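LbaCas13a (C2c2) (Lachnospiraceae bacterium, PDB 5W1I) probably acts as a CRISPR RNA-guided ribonuclease, a Cas13a effector that holds a guide RNA and cleaves target RNA through HEPN nuclease domains. Local coordinates at residues P41-K46 and I796-P801; I492-M497 and Q930-I935; M824-A829 and I1291-F1296. All blocks are in the same frame, centred on the assembly; numbering follows the deposited sequence.

Contact 1. Residues P41-K46 and I796-P801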
loop_
_atom_site.group_PDB
_atom_site.type_symbol
_atom_site.label_atom_id
_atom_site.label_comp_id
_atom_site.label_asym_id
_atom_site.label_seq_id
_atom_site.Cartn_x
_atom_site.Cartn_y
_atom_site.Cartn_z
ATOM N N PRO B 41 22.705 -0.744 9.875
ATOM C CA PRO B 41 23.119 -2.141 10.046
ATOM C C PRO B 41 24.279 -2.289 11.029
ATOM O O PRO B 41 25.127 -1.401 11.117
ATOM C CB PRO B 41 23.544 -2.549 8.635
ATOM C CG PRO B 41 24.041 -1.283 8.028
ATOM C CD PRO B 41 23.205 -0.170 8.613
ATOM N N SER B 42 24.307 -3.401 11.759
ATOM C CA SER B 42 25.346 -3.649 12.748
ATOM C C SER B 42 25.537 -5.153 12.891
ATOM O O SER B 42 24.883 -5.954 12.215
ATOM C CB SER B 42 24.998 -2.997 14.089
ATOM O OG SER B 42 26.135 -2.923 14.932
ATOM N N ARG B 43 26.451 -5.536 13.777
ATOM C CA ARG B 43 26.743 -6.931 14.061
ATOM C C ARG B 43 26.227 -7.310 15.444
ATOM O O ARG B 43 26.015 -6.456 16.309
ATOM C CB ARG B 43 28.250 -7.200 13.969
ATOM C CG ARG B 43 29.068 -6.446 15.004
ATOM C CD ARG B 43 30.474 -6.146 14.507
ATOM N NE ARG B 43 30.466 -5.375 13.265
ATOM C CZ ARG B 43 30.226 -4.069 13.192
ATOM N NH1 ARG B 43 29.962 -3.374 14.291
ATOM N NH2 ARG B 43 30.243 -3.456 12.016
ATOM N N TYR B 44 26.021 -8.612 15.637
ATOM C CA TYR B 44 25.664 -9.132 16.951
ATOM C C TYR B 44 26.765 -8.809 17.955
ATOM O O TYR B 44 27.943 -9.089 17.715
ATOM C CB TYR B 44 25.427 -10.640 16.861
ATOM C CG TYR B 44 25.184 -11.346 18.178
ATOM C CD1 TYR B 44 24.085 -11.038 18.970
ATOM C CD2 TYR B 44 26.042 -12.346 18.614
ATOM C CE1 TYR B 44 23.860 -11.698 20.170
ATOM C CE2 TYR B 44 25.824 -13.013 19.801
ATOM C CZ TYR B 44 24.736 -12.686 20.577
ATOM O OH TYR B 44 24.528 -13.354 21.763
ATOM N N GLY B 45 26.378 -8.206 19.077
ATOM C CA GLY B 45 27.321 -7.731 20.067
ATOM C C GLY B 45 27.612 -6.246 19.996
ATOM O O GLY B 45 28.242 -5.710 20.917
ATOM N N LYS B 46 27.173 -5.571 18.931
ATOM C CA LYS B 46 27.330 -4.129 18.790
ATOM C C LYS B 46 26.053 -3.455 18.305
ATOM O O LYS B 46 26.093 -2.280 17.927
ATOM C CB LYS B 46 28.480 -3.798 17.828
ATOM C CG LYS B 46 29.874 -3.946 18.417
ATOM C CD LYS B 46 30.488 -2.579 18.697
ATOM C CE LYS B 46 31.946 -2.688 19.120
ATOM N NZ LYS B 46 32.105 -3.366 20.436
ATOM N N ILE B 796 28.733 -0.440 5.714
ATOM C CA ILE B 796 28.004 -1.621 5.258
ATOM C C ILE B 796 28.974 -2.745 4.921
ATOM O O ILE B 796 28.746 -3.911 5.274
ATOM C CB ILE B 796 27.103 -1.263 4.061
ATOM C CG1 ILE B 796 25.890 -0.458 4.529
ATOM C CG2 ILE B 796 26.653 -2.518 3.325
ATOM C CD1 ILE B 796 25.178 0.280 3.414
ATOM N N VAL B 797 30.077 -2.417 4.243
ATOM C CA VAL B 797 31.048 -3.437 3.862
ATOM C C VAL B 797 31.744 -4.006 5.094
ATOM O O VAL B 797 32.112 -5.187 5.118
ATOM C CB VAL B 797 32.055 -2.854 2.852
ATOM C CG1 VAL B 797 33.113 -3.883 2.481
ATOM C CG2 VAL B 797 31.331 -2.365 1.607
ATOM N N GLN B 798 31.917 -3.194 6.139
ATOM C CA GLN B 798 32.552 -3.691 7.356
ATOM C C GLN B 798 31.627 -4.627 8.123
ATOM O O GLN B 798 32.087 -5.606 8.724
ATOM C CB GLN B 798 32.979 -2.520 8.241
ATOM C CG GLN B 798 33.639 -2.944 9.546
ATOM C CD GLN B 798 34.117 -1.764 10.369
ATOM O OE1 GLN B 798 35.319 -1.535 10.506
ATOM N NE2 GLN B 798 33.176 -1.012 10.927
ATOM N N VAL B 799 30.321 -4.346 8.117
ATOM C CA VAL B 799 29.368 -5.226 8.788
ATOM C C VAL B 799 29.391 -6.614 8.163
ATOM O O VAL B 799 29.382 -7.632 8.867
ATOM C CB VAL B 799 27.955 -4.612 8.754
ATOM C CG1 VAL B 799 26.929 -5.603 9.277
ATOM C CG2 VAL B 799 27.915 -3.328 9.568
ATOM N N ASN B 800 29.431 -6.681 6.834
ATOM C CA ASN B 800 29.537 -7.954 6.134
ATOM C C ASN B 800 30.216 -7.733 4.787
ATOM O O ASN B 800 29.622 -7.132 3.882
ATOM C CB ASN B 800 28.160 -8.596 5.952
ATOM C CG ASN B 800 28.243 -10.079 5.632
ATOM O OD1 ASN B 800 29.118 -10.520 4.888
ATOM N ND2 ASN B 800 27.331 -10.858 6.204
ATOM N N PRO B 801 31.460 -8.194 4.621
ATOM C CA PRO B 801 32.161 -7.984 3.344
ATOM C C PRO B 801 31.571 -8.767 2.183
ATOM O O PRO B 801 31.976 -8.530 1.038
ATOM C CB PRO B 801 33.595 -8.447 3.647
ATOM C CG PRO B 801 33.691 -8.497 5.146
ATOM C CD PRO B 801 32.320 -8.834 5.628
#
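The last turn of helix 783-799, through Ile796 and Val799, is covered by an irregular loop that enters at Pro41 after a cis peptide bond and closes at Arg43-Lys46 as a type II beta turn. Val799 is the centre of the contact, and its two methyls do different work. With chi1 at 172° turning it away from the main-chain nitrogen, Val799 CG1 rests against the backbone of the loop, 3.6 Å from Ser42 O. Val799 CG2 lies 3.7 Å from Pro41 O and 3.4 Å from Arg43 NH2, the two partners set roughly at right angles round the methyl. The arginine gets there by folding back: its CG sits between N and the carbonyl carbon (chi1 64°), and a bend at chi3 (58°) brings the guanidinium over beside the valine at an oblique tilt. Gln798 NE2 comes within 4.0 Å of Arg43 NH2, also obliquely. At the other end of the contact, Pro41 CG meets Ile796 CG1, 4.0 Å apart. Van der Waals packing alone joins the two segments, while the turn closes itself with Lys46 N bonded to Arg43 O at 3.0 Å. Ser42 N is tied to Glu941, at the end of helix 915-941, and Ile796 turns into helix 805-816, packing on Ile808, Leu811 and Ile812, with Pro41 reaching Glu815 of that helix.

Contact 2. Residues I492-M497 and Q930-I935. With nucleotides of chain A.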
loop_
_atom_site.group_PDB
_atom_site.type_symbol
_atom_site.label_atom_id
_atom_site.label_comp_id
_atom_site.label_asym_id
_atom_site.label_seq_id
_atom_site.Cartn_x
_atom_site.Cartn_y
_atom_site.Cartn_z
ATOM N N ILE B 492 4.913 -12.076 9.449
ATOM C CA ILE B 492 3.504 -12.238 9.100
ATOM C C ILE B 492 3.110 -11.247 8.014
ATOM O O ILE B 492 2.439 -11.604 7.037
ATOM C CB ILE B 492 2.616 -12.083 10.349
ATOM C CG1 ILE B 492 2.883 -13.207 11.349
ATOM C CG2 ILE B 492 1.144 -12.055 9.958
ATOM C CD1 ILE B 492 1.989 -13.150 12.574
ATOM N N LYS B 493 3.519 -9.984 8.166
ATOM C CA LYS B 493 3.186 -8.982 7.158
ATOM C C LYS B 493 3.756 -9.369 5.800
ATOM O O LYS B 493 3.062 -9.296 4.781
ATOM C CB LYS B 493 3.690 -7.601 7.579
ATOM C CG LYS B 493 3.442 -6.540 6.516
ATOM C CD LYS B 493 3.805 -5.145 6.983
ATOM C CE LYS B 493 3.399 -4.108 5.942
ATOM N NZ LYS B 493 3.921 -2.755 6.276
ATOM N N ALA B 494 5.021 -9.797 5.771
ATOM C CA ALA B 494 5.637 -10.216 4.515
ATOM C C ALA B 494 4.828 -11.320 3.851
ATOM O O ALA B 494 4.574 -11.281 2.641
ATOM C CB ALA B 494 7.075 -10.676 4.762
ATOM N N GLU B 495 4.409 -12.316 4.631
ATOM C CA GLU B 495 3.631 -13.413 4.066
ATOM C C GLU B 495 2.238 -12.948 3.658
ATOM O O GLU B 495 1.741 -13.324 2.591
ATOM C CB GLU B 495 3.543 -14.564 5.068
ATOM C CG GLU B 495 2.873 -15.813 4.518
ATOM C CD GLU B 495 2.943 -16.984 5.482
ATOM O OE1 GLU B 495 2.381 -16.878 6.593
ATOM O OE2 GLU B 495 3.566 -18.009 5.132
ATOM N N GLU B 496 1.597 -12.124 4.491
ATOM C CA GLU B 496 0.246 -11.670 4.177
ATOM C C GLU B 496 0.229 -10.700 3.002
ATOM O O GLU B 496 -0.743 -10.679 2.238
ATOM C CB GLU B 496 -0.397 -11.036 5.409
ATOM C CG GLU B 496 -0.759 -12.050 6.488
ATOM C CD GLU B 496 -1.427 -11.419 7.693
ATOM O OE1 GLU B 496 -1.477 -10.173 7.765
ATOM O OE2 GLU B 496 -1.905 -12.173 8.569
ATOM N N MET B 497 1.282 -9.895 2.836
ATOM C CA MET B 497 1.351 -9.016 1.671
ATOM C C MET B 497 1.395 -9.830 0.385
ATOM O O MET B 497 0.604 -9.599 -0.537
ATOM C CB MET B 497 2.565 -8.089 1.768
ATOM C CG MET B 497 2.491 -7.055 2.886
ATOM S SD MET B 497 1.377 -5.679 2.558
ATOM C CE MET B 497 2.304 -4.786 1.314
ATOM N N GLN B 930 13.257 -10.102 -0.212
ATOM C CA GLN B 930 14.097 -9.095 0.428
ATOM C C GLN B 930 13.580 -8.748 1.819
ATOM O O GLN B 930 14.369 -8.587 2.757
ATOM C CB GLN B 930 14.172 -7.842 -0.447
ATOM C CG GLN B 930 15.368 -6.942 -0.163
ATOM C CD GLN B 930 15.195 -6.087 1.079
ATOM O OE1 GLN B 930 14.075 -5.780 1.486
ATOM N NE2 GLN B 930 16.309 -5.702 1.691
ATOM N N TYR B 931 12.259 -8.620 1.966
ATOM C CA TYR B 931 11.672 -8.329 3.270
ATOM C C TYR B 931 12.032 -9.411 4.281
ATOM O O TYR B 931 12.512 -9.115 5.381
ATOM C CB TYR B 931 10.155 -8.194 3.125
ATOM C CG TYR B 931 9.431 -7.549 4.289
ATOM C CD1 TYR B 931 10.117 -7.080 5.403
ATOM C CD2 TYR B 931 8.049 -7.405 4.264
ATOM C CE1 TYR B 931 9.442 -6.493 6.462
ATOM C CE2 TYR B 931 7.368 -6.823 5.311
ATOM C CZ TYR B 931 8.066 -6.367 6.406
ATOM O OH TYR B 931 7.377 -5.785 7.445
ATOM N N VAL B 932 11.813 -10.678 3.917
ATOM C CA VAL B 932 12.130 -11.788 4.813
ATOM C C VAL B 932 13.619 -11.805 5.141
ATOM O O VAL B 932 14.015 -12.044 6.289
ATOM C CB VAL B 932 11.670 -13.120 4.192
ATOM C CG1 VAL B 932 12.186 -14.298 5.008
ATOM C CG2 VAL B 932 10.151 -13.157 4.084
ATOM N N TRP B 933 14.465 -11.551 4.139
ATOM C CA TRP B 933 15.905 -11.512 4.376
ATOM C C TRP B 933 16.275 -10.406 5.356
ATOM O O TRP B 933 17.118 -10.604 6.239
ATOM C CB TRP B 933 16.645 -11.329 3.050
ATOM C CG TRP B 933 18.100 -10.997 3.201
ATOM C CD1 TRP B 933 19.136 -11.880 3.321
ATOM C CD2 TRP B 933 18.682 -9.688 3.237
ATOM N NE1 TRP B 933 20.326 -11.201 3.434
ATOM C CE2 TRP B 933 20.076 -9.854 3.386
ATOM C CE3 TRP B 933 18.162 -8.392 3.161
ATOM C CZ2 TRP B 933 20.953 -8.772 3.460
ATOM C CZ3 TRP B 933 19.035 -7.319 3.234
ATOM C CH2 TRP B 933 20.415 -7.517 3.382
ATOM N N ASP B 934 15.647 -9.235 5.224
ATOM C CA ASP B 934 15.977 -8.120 6.104
ATOM C C ASP B 934 15.521 -8.385 7.532
ATOM O O ASP B 934 16.198 -7.988 8.489
ATOM C CB ASP B 934 15.352 -6.827 5.577
ATOM C CG ASP B 934 15.874 -5.598 6.292
ATOM O OD1 ASP B 934 17.049 -5.237 6.069
ATOM O OD2 ASP B 934 15.117 -5.003 7.088
ATOM N N ILE B 935 14.377 -9.054 7.697
ATOM C CA ILE B 935 13.860 -9.340 9.034
ATOM C C ILE B 935 14.824 -10.244 9.792
ATOM O O ILE B 935 15.177 -9.979 10.947
ATOM C CB ILE B 935 12.458 -9.971 8.946
ATOM C CG1 ILE B 935 11.458 -8.992 8.332
ATOM C CG2 ILE B 935 11.988 -10.422 10.320
ATOM C CD1 ILE B 935 10.212 -9.668 7.810
ATOM P P A A 23 9.496 0.853 11.026
ATOM O OP1 A A 23 10.686 0.252 11.679
ATOM O OP2 A A 23 9.405 2.327 10.867
ATOM O "O5'" A A 23 9.348 0.196 9.584
ATOM C "C5'" A A 23 8.265 0.552 8.734
ATOM C "C4'" A A 23 7.585 -0.664 8.153
ATOM O "O4'" A A 23 8.373 -1.194 7.051
ATOM C "C3'" A A 23 7.372 -1.828 9.123
ATOM O "O3'" A A 23 6.133 -2.464 8.820
ATOM C "C2'" A A 23 8.514 -2.772 8.768
ATOM O "O2'" A A 23 8.289 -4.125 9.110
ATOM C "C1'" A A 23 8.598 -2.574 7.261
ATOM N N9 A A 23 9.884 -2.946 6.668
ATOM C C8 A A 23 11.137 -2.891 7.231
ATOM N N7 A A 23 12.089 -3.310 6.429
ATOM C C5 A A 23 11.416 -3.666 5.267
ATOM C C6 A A 23 11.856 -4.186 4.035
ATOM N N6 A A 23 13.136 -4.448 3.758
ATOM N N1 A A 23 10.924 -4.429 3.086
ATOM C C2 A A 23 9.640 -4.167 3.362
ATOM N N3 A A 23 9.105 -3.679 4.480
ATOM C C4 A A 23 10.057 -3.446 5.401
ATOM P P A A 24 4.857 -2.238 9.764
ATOM O OP1 A A 24 3.647 -2.458 8.934
ATOM O OP2 A A 24 5.030 -0.953 10.486
ATOM O "O5'" A A 24 4.971 -3.409 10.837
ATOM C "C5'" A A 24 4.362 -4.678 10.621
ATOM C "C4'" A A 24 3.909 -5.295 11.920
ATOM O "O4'" A A 24 5.054 -5.390 12.811
ATOM C "C3'" A A 24 2.855 -4.490 12.671
ATOM O "O3'" A A 24 2.009 -5.370 13.406
ATOM C "C2'" A A 24 3.692 -3.654 13.633
ATOM O "O2'" A A 24 3.005 -3.228 14.791
ATOM C "C1'" A A 24 4.832 -4.611 13.972
ATOM N N9 A A 24 6.087 -3.924 14.284
ATOM C C8 A A 24 7.083 -3.589 13.401
ATOM N N7 A A 24 8.098 -2.976 13.959
ATOM C C5 A A 24 7.745 -2.909 15.300
ATOM C C6 A A 24 8.400 -2.375 16.422
ATOM N N6 A A 24 9.597 -1.785 16.366
ATOM N N1 A A 24 7.776 -2.467 17.617
ATOM C C2 A A 24 6.575 -3.060 17.671
ATOM N N3 A A 24 5.858 -3.598 16.688
ATOM C C4 A A 24 6.510 -3.494 15.517
ATOM P P A A 26 -1.466 -4.927 7.170
ATOM O OP1 A A 26 -2.575 -5.751 7.712
ATOM O OP2 A A 26 -0.145 -5.552 6.903
ATOM O "O5'" A A 26 -1.981 -4.252 5.823
ATOM C "C5'" A A 26 -1.261 -3.189 5.216
ATOM C "C4'" A A 26 -2.115 -1.955 5.067
ATOM O "O4'" A A 26 -2.117 -1.204 6.310
ATOM C "C3'" A A 26 -1.647 -0.943 4.034
ATOM O "O3'" A A 26 -1.993 -1.297 2.708
ATOM C "C2'" A A 26 -2.297 0.344 4.521
ATOM O "O2'" A A 26 -3.680 0.369 4.194
ATOM C "C1'" A A 26 -2.163 0.183 6.034
ATOM N N9 A A 26 -0.923 0.806 6.534
ATOM C C8 A A 26 0.237 0.183 6.919
ATOM N N7 A A 26 1.176 1.006 7.318
ATOM C C5 A A 26 0.596 2.259 7.180
ATOM C C6 A A 26 1.077 3.555 7.437
ATOM N N6 A A 26 2.302 3.806 7.906
ATOM N N1 A A 26 0.247 4.593 7.193
ATOM C C2 A A 26 -0.980 4.334 6.722
ATOM N N3 A A 26 -1.546 3.161 6.444
ATOM C C4 A A 26 -0.695 2.152 6.698
#
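Ala494 and Tyr931 make the apolar part: Ala494 CB sits 3.4 Å from Tyr931 CD2, oblique to the ring, and 4.0 Å from Val932 CG2. The two helices run almost exactly antiparallel (174°), their axes 9.6 Å apart, with the alanine methyl pointing toward the tyrosine. The Lys493 chain, fully extended from a chi1 of 176° onward, passes the edge of the Tyr931 ring at about a right angle, with Lys493 CD 3.7 Å from Tyr931 OH. Helix 486-517 also sets Glu495 against His608, which lies in an Arg-x4-His sequence of the kind that marks HEPN nucleases, so the helix probably belongs to such a domain. The RNA meets both helices. Adenine A23 of chain A lies nearly parallel over one face of Tyr931, N3 above the ring centre. Of the polar bonds, Tyr931 OH donates to A23 O2' at 2.5 Å, and A23 N6 gives a nearly straight bond (166°) to Gln930 OE1 at 2.8 Å; Gln810 takes the amide nitrogen of Gln930. As for charge, Lys493 NZ reaches A24 OP1 of chain A at 2.7 Å, while Arg937 and Arg938 pair with Asp934.

Contact 3. Residues M824-A829 and I1291-F1296. With nucleotides of chain A.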
loop_
_atom_site.group_PDB
_atom_site.type_symbol
_atom_site.label_atom_id
_atom_site.label_comp_id
_atom_site.label_asym_id
_atom_site.label_seq_id
_atom_site.Cartn_x
_atom_site.Cartn_y
_atom_site.Cartn_z
ATOM N N MET B 824 1.477 9.123 3.684
ATOM C CA MET B 824 0.524 8.197 3.082
ATOM C C MET B 824 0.153 8.642 1.678
ATOM O O MET B 824 -0.127 7.808 0.809
ATOM C CB MET B 824 -0.742 8.101 3.937
ATOM C CG MET B 824 -0.542 7.543 5.330
ATOM S SD MET B 824 -1.838 8.112 6.448
ATOM C CE MET B 824 -3.295 7.887 5.437
ATOM N N GLN B 825 0.148 9.949 1.447
ATOM C CA GLN B 825 -0.250 10.528 0.175
ATOM C C GLN B 825 0.970 10.644 -0.730
ATOM O O GLN B 825 2.031 11.103 -0.295
ATOM C CB GLN B 825 -0.886 11.899 0.410
ATOM C CG GLN B 825 -1.582 12.503 -0.789
ATOM C CD GLN B 825 -2.239 13.829 -0.453
ATOM O OE1 GLN B 825 -2.069 14.356 0.647
ATOM N NE2 GLN B 825 -2.996 14.374 -1.399
ATOM N N LYS B 826 0.815 10.224 -1.983
ATOM C CA LYS B 826 1.867 10.427 -2.969
ATOM C C LYS B 826 2.082 11.919 -3.197
ATOM O O LYS B 826 1.123 12.683 -3.341
ATOM C CB LYS B 826 1.507 9.719 -4.274
ATOM C CG LYS B 826 2.633 9.679 -5.294
ATOM C CD LYS B 826 2.349 8.647 -6.373
ATOM C CE LYS B 826 3.630 7.965 -6.830
ATOM N NZ LYS B 826 3.365 6.667 -7.512
ATOM N N LYS B 827 3.345 12.333 -3.216
ATOM C CA LYS B 827 3.698 13.747 -3.233
ATOM C C LYS B 827 3.848 14.231 -4.671
ATOM O O LYS B 827 4.620 13.661 -5.449
ATOM C CB LYS B 827 4.984 13.975 -2.438
ATOM C CG LYS B 827 4.787 13.843 -0.934
ATOM C CD LYS B 827 6.086 14.017 -0.164
ATOM C CE LYS B 827 7.001 12.817 -0.363
ATOM N NZ LYS B 827 8.213 12.872 0.500
ATOM N N SER B 828 3.110 15.284 -5.016
ATOM C CA SER B 828 3.171 15.875 -6.343
ATOM C C SER B 828 4.342 16.854 -6.437
ATOM O O SER B 828 5.142 17.006 -5.509
ATOM C CB SER B 828 1.848 16.563 -6.674
ATOM O OG SER B 828 1.577 17.612 -5.761
ATOM N N ALA B 829 4.439 17.531 -7.576
ATOM C CA ALA B 829 5.491 18.515 -7.799
ATOM C C ALA B 829 5.071 19.889 -7.285
ATOM O O ALA B 829 5.329 20.238 -6.133
ATOM C CB ALA B 829 5.846 18.587 -9.276
ATOM N N ILE B 1291 -3.020 6.367 -6.972
ATOM C CA ILE B 1291 -3.006 5.607 -8.219
ATOM C C ILE B 1291 -3.073 6.545 -9.418
ATOM O O ILE B 1291 -2.359 6.363 -10.412
ATOM C CB ILE B 1291 -4.159 4.585 -8.234
ATOM C CG1 ILE B 1291 -3.944 3.519 -7.156
ATOM C CG2 ILE B 1291 -4.291 3.940 -9.607
ATOM C CD1 ILE B 1291 -5.103 2.553 -7.015
ATOM N N LEU B 1292 -3.917 7.575 -9.336
ATOM C CA LEU B 1292 -4.020 8.532 -10.431
ATOM C C LEU B 1292 -2.774 9.402 -10.528
ATOM O O LEU B 1292 -2.286 9.675 -11.632
ATOM C CB LEU B 1292 -5.270 9.392 -10.254
ATOM C CG LEU B 1292 -6.592 8.623 -10.298
ATOM C CD1 LEU B 1292 -7.746 9.500 -9.839
ATOM C CD2 LEU B 1292 -6.845 8.093 -11.702
ATOM N N LEU B 1293 -2.240 9.843 -9.385
ATOM C CA LEU B 1293 -1.043 10.677 -9.405
ATOM C C LEU B 1293 0.169 9.907 -9.915
ATOM O O LEU B 1293 1.086 10.506 -10.488
ATOM C CB LEU B 1293 -0.771 11.244 -8.012
ATOM C CG LEU B 1293 0.333 12.303 -7.922
ATOM C CD1 LEU B 1293 0.110 13.389 -8.965
ATOM C CD2 LEU B 1293 0.398 12.904 -6.528
ATOM N N GLN B 1294 0.189 8.584 -9.719
ATOM C CA GLN B 1294 1.263 7.761 -10.269
ATOM C C GLN B 1294 1.336 7.880 -11.786
ATOM O O GLN B 1294 2.420 7.762 -12.369
ATOM C CB GLN B 1294 1.061 6.303 -9.843
ATOM C CG GLN B 1294 1.706 5.256 -10.745
ATOM C CD GLN B 1294 3.219 5.220 -10.634
ATOM O OE1 GLN B 1294 3.800 5.781 -9.704
ATOM N NE2 GLN B 1294 3.867 4.554 -11.585
ATOM N N HIS B 1295 0.202 8.142 -12.436
ATOM C CA HIS B 1295 0.150 8.399 -13.867
ATOM C C HIS B 1295 0.082 9.888 -14.187
ATOM O O HIS B 1295 -0.429 10.269 -15.246
ATOM C CB HIS B 1295 -1.036 7.657 -14.486
ATOM C CG HIS B 1295 -0.962 6.172 -14.321
ATOM N ND1 HIS B 1295 -0.401 5.345 -15.271
ATOM C CD2 HIS B 1295 -1.361 5.365 -13.310
ATOM C CE1 HIS B 1295 -0.468 4.092 -14.856
ATOM N NE2 HIS B 1295 -1.046 4.078 -13.669
ATOM N N PHE B 1296 0.570 10.735 -13.275
ATOM C CA PHE B 1296 0.704 12.178 -13.483
ATOM C C PHE B 1296 -0.645 12.880 -13.612
ATOM O O PHE B 1296 -0.743 13.924 -14.262
ATOM C CB PHE B 1296 1.579 12.498 -14.700
ATOM C CG PHE B 1296 2.952 11.900 -14.635
ATOM C CD1 PHE B 1296 3.822 12.235 -13.610
ATOM C CD2 PHE B 1296 3.378 11.015 -15.609
ATOM C CE1 PHE B 1296 5.089 11.686 -13.551
ATOM C CE2 PHE B 1296 4.642 10.468 -15.558
ATOM C CZ PHE B 1296 5.500 10.802 -14.527
ATOM O "O5'" C A 38 6.861 10.237 -20.037
ATOM C "C5'" C A 38 8.257 10.092 -19.800
ATOM C "C4'" C A 38 8.562 9.976 -18.326
ATOM O "O4'" C A 38 7.341 9.649 -17.606
ATOM C "C3'" C A 38 9.584 8.897 -17.954
ATOM O "O3'" C A 38 10.434 9.383 -16.916
ATOM C "C2'" C A 38 8.711 7.774 -17.396
ATOM O "O2'" C A 38 9.368 6.923 -16.480
ATOM C "C1'" C A 38 7.593 8.571 -16.735
ATOM N N1 C A 38 6.338 7.835 -16.531
ATOM C C2 C A 38 5.961 7.531 -15.224
ATOM O O2 C A 38 6.708 7.872 -14.297
ATOM N N3 C A 38 4.804 6.866 -15.008
ATOM C C4 C A 38 4.030 6.517 -16.038
ATOM N N4 C A 38 2.896 5.862 -15.776
ATOM C C5 C A 38 4.389 6.831 -17.382
ATOM C C6 C A 38 5.537 7.491 -17.581
ATOM P P A A 6 -3.874 12.737 8.438
ATOM O OP1 A A 6 -3.917 14.209 8.245
ATOM O OP2 A A 6 -2.689 12.104 9.076
ATOM O "O5'" A A 6 -5.162 12.324 9.275
ATOM C "C5'" A A 6 -5.071 11.408 10.355
ATOM C "C4'" A A 6 -5.488 10.023 9.931
ATOM O "O4'" A A 6 -4.509 9.478 9.011
ATOM C "C3'" A A 6 -5.580 8.985 11.039
ATOM O "O3'" A A 6 -6.814 9.053 11.730
ATOM C "C2'" A A 6 -5.383 7.676 10.288
ATOM O "O2'" A A 6 -6.587 7.283 9.646
ATOM C "C1'" A A 6 -4.376 8.089 9.213
ATOM N N9 A A 6 -2.982 7.806 9.604
ATOM C C8 A A 6 -1.997 8.722 9.876
ATOM N N7 A A 6 -0.846 8.185 10.195
ATOM C C5 A A 6 -1.086 6.821 10.125
ATOM C C6 A A 6 -0.260 5.706 10.350
ATOM N N6 A A 6 1.024 5.795 10.708
ATOM N N1 A A 6 -0.807 4.480 10.195
ATOM C C2 A A 6 -2.096 4.392 9.841
ATOM N N3 A A 6 -2.971 5.366 9.598
ATOM C C4 A A 6 -2.398 6.572 9.762
ATOM P P A A 27 -0.881 -1.236 1.549
ATOM O OP1 A A 27 -1.479 -1.810 0.317
ATOM O OP2 A A 27 0.377 -1.811 2.086
ATOM O "O5'" A A 27 -0.630 0.325 1.341
ATOM C "C5'" A A 27 -1.664 1.176 0.866
ATOM C "C4'" A A 27 -1.444 2.608 1.291
ATOM O "O4'" A A 27 -1.182 2.661 2.718
ATOM C "C3'" A A 27 -0.247 3.320 0.676
ATOM O "O3'" A A 27 -0.494 3.809 -0.630
ATOM C "C2'" A A 27 0.030 4.417 1.692
ATOM O "O2'" A A 27 -0.917 5.467 1.566
ATOM C "C1'" A A 27 -0.243 3.678 2.999
ATOM N N9 A A 27 0.982 3.050 3.526
ATOM C C8 A A 27 1.297 1.715 3.573
ATOM N N7 A A 27 2.474 1.472 4.097
ATOM C C5 A A 27 2.967 2.731 4.411
ATOM C C6 A A 27 4.172 3.161 4.994
ATOM N N6 A A 27 5.144 2.333 5.383
ATOM N N1 A A 27 4.347 4.489 5.168
ATOM C C2 A A 27 3.375 5.323 4.779
ATOM N N3 A A 27 2.201 5.040 4.219
ATOM C C4 A A 27 2.058 3.712 4.062
#
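Leu1293 and Lys826 form the close side of this contact. Leu1293 pushes its CD2 methyl against the loop backbone, 3.3 Å from Lys826 O, and the same methyl lies 4.1 Å from Lys826 CB, 4.1 Å from Lys827 C and 3.9 Å from Ser828 CB, so a single branch of the leucine serves three residues of the loop. Equally close, the lysine chain leaves with CG trans to the main-chain nitrogen (chi1 -171°), bends at chi3 and crosses Gln1294 obliquely; Lys826 NZ is modelled 2.4 Å from Gln1294 OE1, a hydrogen bond too short to be taken at face value. Asn1290, one turn back on the helix, bonds to Lys826 N and Met824 O, tying the loop to the same helix. The other side is looser: Lys827 and Ser828 are exposed, and Ala829 beyond them is poorly ordered. RNA borders both ends: A27 O2' of chain A donates to Met824 O at 2.6 Å, Met824 SD lies 3.4 Å from A6 N9 of chain A, and Phe1296 CZ comes 3.2 Å from C38 O2 of chain A. Helix 1284-1294 stops in a Schellman motif, with Phe1296 at positive phi as the C-prime residue, turning the chain into strand 1297-1310 of the antiparallel sheet.

Along the chain the six segments interleave: contact 2 opens at 492-497, inside the span of contact 1, and closes at 930-935, inside that of contact 3, whereas contact 1 is complete before contact 3 begins. Helix 915-941 links the first two, carrying 930-935 and ending at Glu941 beside the loop 41-46; helix 805-816 packs on both and leads towards the loop of contact 3. Centres of contacts 1 and 2 are 21 Å apart, those of 2 and 3 25 Å, and those of 1 and 3 36 Å. Contacts 2 and 3 grip the RNA directly, while contact 1 stays about 11 Å from it at the nearest atoms, joining N-terminal and central parts of the protein.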